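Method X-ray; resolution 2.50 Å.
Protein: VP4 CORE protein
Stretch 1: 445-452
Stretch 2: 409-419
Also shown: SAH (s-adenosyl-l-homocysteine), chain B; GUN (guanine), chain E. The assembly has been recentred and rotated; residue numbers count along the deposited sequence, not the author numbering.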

# COMPACT_ATOMS: atom_id res chain seq x y z
N ASP A 445 -10.33 -0.94 12.85
CA ASP A 445 -8.97 -0.51 12.47
C ASP A 445 -8.87 0.03 11.03
O ASP A 445 -7.78 0.04 10.43
CB ASP A 445 -7.93 -1.61 12.73
CG ASP A 445 -7.88 -2.03 14.20
OD1 ASP A 445 -7.26 -3.08 14.49
OD2 ASP A 445 -8.45 -1.33 15.06
N TYR A 446 -10.00 0.48 10.48
CA TYR A 446 -10.00 1.07 9.15
C TYR A 446 -11.02 2.22 9.04
O TYR A 446 -12.23 2.00 9.16
CB TYR A 446 -10.21 0.01 8.06
CG TYR A 446 -9.38 0.29 6.83
CD1 TYR A 446 -7.99 0.21 6.87
CD2 TYR A 446 -9.99 0.65 5.61
CE1 TYR A 446 -7.22 0.48 5.74
CE2 TYR A 446 -9.23 0.92 4.47
CZ TYR A 446 -7.84 0.84 4.54
OH TYR A 446 -7.07 1.11 3.43
N ASP A 447 -10.50 3.42 8.80
CA ASP A 447 -11.25 4.67 8.89
C ASP A 447 -11.71 5.24 7.54
O ASP A 447 -11.55 6.43 7.25
CB ASP A 447 -10.38 5.70 9.61
CG ASP A 447 -11.15 6.97 9.98
OD1 ASP A 447 -12.09 6.91 10.82
OD2 ASP A 447 -10.80 8.05 9.43
N ASP A 448 -12.29 4.39 6.70
CA ASP A 448 -12.77 4.83 5.39
C ASP A 448 -14.28 4.88 5.36
O ASP A 448 -14.95 4.18 6.11
CB ASP A 448 -12.26 3.89 4.30
CG ASP A 448 -10.90 4.30 3.75
OD1 ASP A 448 -10.64 4.04 2.55
OD2 ASP A 448 -10.10 4.87 4.51
N PHE A 449 -14.83 5.74 4.50
CA PHE A 449 -16.25 5.70 4.21
C PHE A 449 -16.46 4.82 2.98
O PHE A 449 -15.60 4.75 2.10
CB PHE A 449 -16.80 7.11 4.00
CG PHE A 449 -16.25 7.82 2.78
CD1 PHE A 449 -16.90 7.72 1.53
CD2 PHE A 449 -15.12 8.61 2.87
CE1 PHE A 449 -16.42 8.37 0.42
CE2 PHE A 449 -14.63 9.26 1.74
CZ PHE A 449 -15.29 9.14 0.52
N ALA A 450 -17.61 4.15 2.94
CA ALA A 450 -17.97 3.25 1.85
C ALA A 450 -18.70 3.95 0.71
O ALA A 450 -19.67 4.66 0.93
CB ALA A 450 -18.82 2.10 2.39
N LEU A 451 -18.22 3.75 -0.52
CA LEU A 451 -18.95 4.13 -1.73
C LEU A 451 -20.01 3.08 -1.99
O LEU A 451 -19.75 1.90 -1.81
CB LEU A 451 -18.01 4.20 -2.95
CG LEU A 451 -16.95 5.30 -3.07
CD1 LEU A 451 -16.34 5.31 -4.45
CD2 LEU A 451 -17.52 6.68 -2.72
N PRO A 452 -21.24 3.49 -2.35
CA PRO A 452 -22.24 2.49 -2.72
C PRO A 452 -21.75 1.63 -3.88
O PRO A 452 -21.36 2.16 -4.91
CB PRO A 452 -23.45 3.34 -3.15
CG PRO A 452 -23.28 4.63 -2.42
CD PRO A 452 -21.80 4.86 -2.39
N SAH B . -1.14 4.41 -1.03
CA SAH B . -0.41 3.63 0.01
CB SAH B . -0.73 4.02 1.46
CG SAH B . -2.08 4.63 1.80
SD SAH B . -2.06 5.29 3.49
C SAH B . -0.51 2.13 -0.19
O SAH B . -0.42 1.64 -1.32
OXT SAH B . -0.66 1.37 0.77
C5' SAH B . -3.11 6.68 2.96
C4' SAH B . -2.35 7.98 2.79
O4' SAH B . -2.92 8.77 1.77
C3' SAH B . -2.34 8.82 4.06
O3' SAH B . -1.03 9.33 4.21
C2' SAH B . -3.29 9.97 3.76
O2' SAH B . -2.92 11.17 4.37
C1' SAH B . -3.16 10.09 2.24
N9 SAH B . -4.34 10.72 1.60
C8 SAH B . -5.66 10.57 1.95
N7 SAH B . -6.42 11.32 1.11
C5 SAH B . -5.60 11.95 0.23
C6 SAH B . -5.84 12.83 -0.83
N6 SAH B . -7.08 13.19 -1.14
N1 SAH B . -4.78 13.31 -1.57
C2 SAH B . -3.48 12.93 -1.26
N3 SAH B . -3.24 12.06 -0.21
C4 SAH B . -4.28 11.58 0.53
N9 GUN E . -0.89 -2.36 2.66
C8 GUN E . -0.63 -1.17 3.20
N7 GUN E . -1.78 -0.60 3.58
C5 GUN E . -2.78 -1.43 3.29
C6 GUN E . -4.16 -1.37 3.45
O6 GUN E . -4.69 -0.39 3.97
N1 GUN E . -4.95 -2.44 3.02
C2 GUN E . -4.32 -3.54 2.43
N2 GUN E . -5.03 -4.57 2.01
N3 GUN E . -2.98 -3.57 2.28
C4 GUN E . -2.21 -2.55 2.70
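Stretch 2 (409-419) LFYLTNRCNMG

The polar heart of this contact is Asp448. Its carboxylate takes a hydrogen bond from the hydroxyl of Thr413, OG1 to OD1 at 2.7 Å, while one residue on, the backbone N of Phe449 donates to Thr413 O at 3.0 Å. Threonine is thus gripped through both side chain and carbonyl by two consecutive residues. The other carboxylate oxygen, Asp448 OD2, lies 2.9 Å from Asn414 ND2. Farther out, Arg415 NE and Asp447 OD1 form a salt bridge at 3.4 Å, its hydrogen bond weak, and water 2 ties the same two residues together, giving a hydrogen to Asp447 O at 2.6 Å and accepting one from Arg415 N at 3.3 Å.

The backbones make one isolated bridge, Asp448 with Asn414, CA to CA 4.6 Å. Stretch 1 is irregular; stretch 2 reaches the bridge through a type I turn from Tyr411 to Asn414, closed by Asn414 N to Tyr411 O at 2.9 Å, and leaves it as a 3-10 segment, 415-417. Around the bridge the two chains run in opposite senses, obliquely: Asp447 meets Arg415, Asp448 meets Asn414 and Phe449 meets Thr413, with no continuous strand pair.

Phe449, chi1 p, supplies the main packing. Its ring lies between Thr413 CG2 over one face, 4.1 Å from CE1, and Met418 CG over the opposite face, 4.1 Å from CD2. Asn414 O approaches the ring edge, 3.4 Å from CE2. Leu451 extends the apolar patch, its CG 3.8 Å from Thr413 CG2, so that one threonine serves polar and apolar neighbours at once.

At the ligand end, Tyr446 OH sits 4.1 Å from Phe410 CB and donates to guanine O6 at 2.9 Å, while guanine N1 lies over a face of the Phe410 ring. Asn417 instead turns to SAH, pairing OD1 with N6 at 2.8 Å and ND2 with N7 at 3.0 Å.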

# COMPACT_ATOMS: atom_id res chain seq x y z
N LEU A 409 -3.67 4.01 -4.93
CA LEU A 409 -3.95 2.88 -4.07
C LEU A 409 -4.22 3.30 -2.61
O LEU A 409 -3.44 4.03 -2.01
CB LEU A 409 -2.80 1.87 -4.17
CG LEU A 409 -2.54 1.22 -5.53
CD1 LEU A 409 -1.20 0.55 -5.59
CD2 LEU A 409 -3.64 0.23 -5.85
N PHE A 410 -5.37 2.85 -2.09
CA PHE A 410 -5.71 2.91 -0.69
C PHE A 410 -5.66 4.30 -0.07
O PHE A 410 -4.93 4.53 0.89
CB PHE A 410 -4.84 1.93 0.15
CG PHE A 410 -4.80 0.54 -0.37
CD1 PHE A 410 -3.66 0.06 -1.00
CD2 PHE A 410 -5.89 -0.31 -0.23
CE1 PHE A 410 -3.61 -1.22 -1.48
CE2 PHE A 410 -5.85 -1.62 -0.70
CZ PHE A 410 -4.70 -2.07 -1.34
N TYR A 411 -6.42 5.23 -0.63
CA TYR A 411 -6.46 6.57 -0.08
C TYR A 411 -7.75 7.31 -0.43
O TYR A 411 -8.27 8.07 0.39
CB TYR A 411 -5.21 7.38 -0.50
CG TYR A 411 -5.26 8.09 -1.84
CD1 TYR A 411 -5.81 9.37 -1.94
CD2 TYR A 411 -4.73 7.50 -2.99
CE1 TYR A 411 -5.85 10.04 -3.17
CE2 TYR A 411 -4.77 8.16 -4.23
CZ TYR A 411 -5.32 9.43 -4.32
OH TYR A 411 -5.38 10.09 -5.52
N LEU A 412 -8.24 7.10 -1.64
CA LEU A 412 -9.44 7.79 -2.13
C LEU A 412 -10.55 8.00 -1.08
O LEU A 412 -10.97 9.12 -0.84
CB LEU A 412 -10.01 7.07 -3.35
CG LEU A 412 -9.65 7.55 -4.77
CD1 LEU A 412 -8.71 8.74 -4.82
CD2 LEU A 412 -9.12 6.42 -5.61
N THR A 413 -10.97 6.91 -0.44
CA THR A 413 -12.12 6.89 0.43
C THR A 413 -11.73 7.04 1.88
O THR A 413 -12.51 6.68 2.78
CB THR A 413 -12.87 5.59 0.27
OG1 THR A 413 -11.94 4.50 0.20
CG2 THR A 413 -13.72 5.61 -1.01
N ASN A 414 -10.52 7.54 2.12
CA ASN A 414 -10.12 8.07 3.42
C ASN A 414 -11.09 9.17 3.83
O ASN A 414 -11.56 9.94 2.98
CB ASN A 414 -8.71 8.65 3.37
CG ASN A 414 -7.61 7.59 3.50
OD1 ASN A 414 -6.47 7.93 3.82
ND2 ASN A 414 -7.93 6.33 3.24
N ARG A 415 -11.36 9.26 5.14
CA ARG A 415 -12.38 10.17 5.65
C ARG A 415 -12.12 11.65 5.32
O ARG A 415 -13.06 12.44 5.21
CB ARG A 415 -12.57 9.94 7.15
CG ARG A 415 -13.95 10.34 7.66
CD ARG A 415 -14.35 9.55 8.91
NE ARG A 415 -14.44 8.12 8.64
CZ ARG A 415 -15.55 7.48 8.27
NH1 ARG A 415 -16.70 8.14 8.14
NH2 ARG A 415 -15.52 6.18 8.05
N CYS A 416 -10.85 12.01 5.14
CA CYS A 416 -10.47 13.37 4.71
C CYS A 416 -10.96 13.75 3.30
O CYS A 416 -10.84 14.90 2.90
CB CYS A 416 -8.95 13.55 4.79
SG CYS A 416 -8.04 12.59 3.56
N ASN A 417 -11.51 12.79 2.56
CA ASN A 417 -12.03 13.02 1.20
C ASN A 417 -13.55 12.90 1.08
O ASN A 417 -14.10 12.88 -0.03
CB ASN A 417 -11.35 12.07 0.20
CG ASN A 417 -9.84 12.16 0.25
OD1 ASN A 417 -9.29 13.22 0.55
ND2 ASN A 417 -9.17 11.05 -0.02
N MET A 418 -14.22 12.81 2.22
CA MET A 418 -15.66 12.67 2.27
C MET A 418 -16.38 13.77 1.48
O MET A 418 -15.99 14.94 1.52
CB MET A 418 -16.12 12.71 3.72
CG MET A 418 -17.36 11.91 4.00
SD MET A 418 -17.36 11.40 5.72
CE MET A 418 -17.73 12.95 6.56
N GLY A 419 -17.42 13.36 0.76
CA GLY A 419 -18.24 14.28 -0.04
C GLY A 419 -17.56 14.78 -1.31
O GLY A 419 -17.88 15.86 -1.80
O HOH W 1 -5.34 3.98 3.51
O HOH W 2 -9.24 7.55 6.93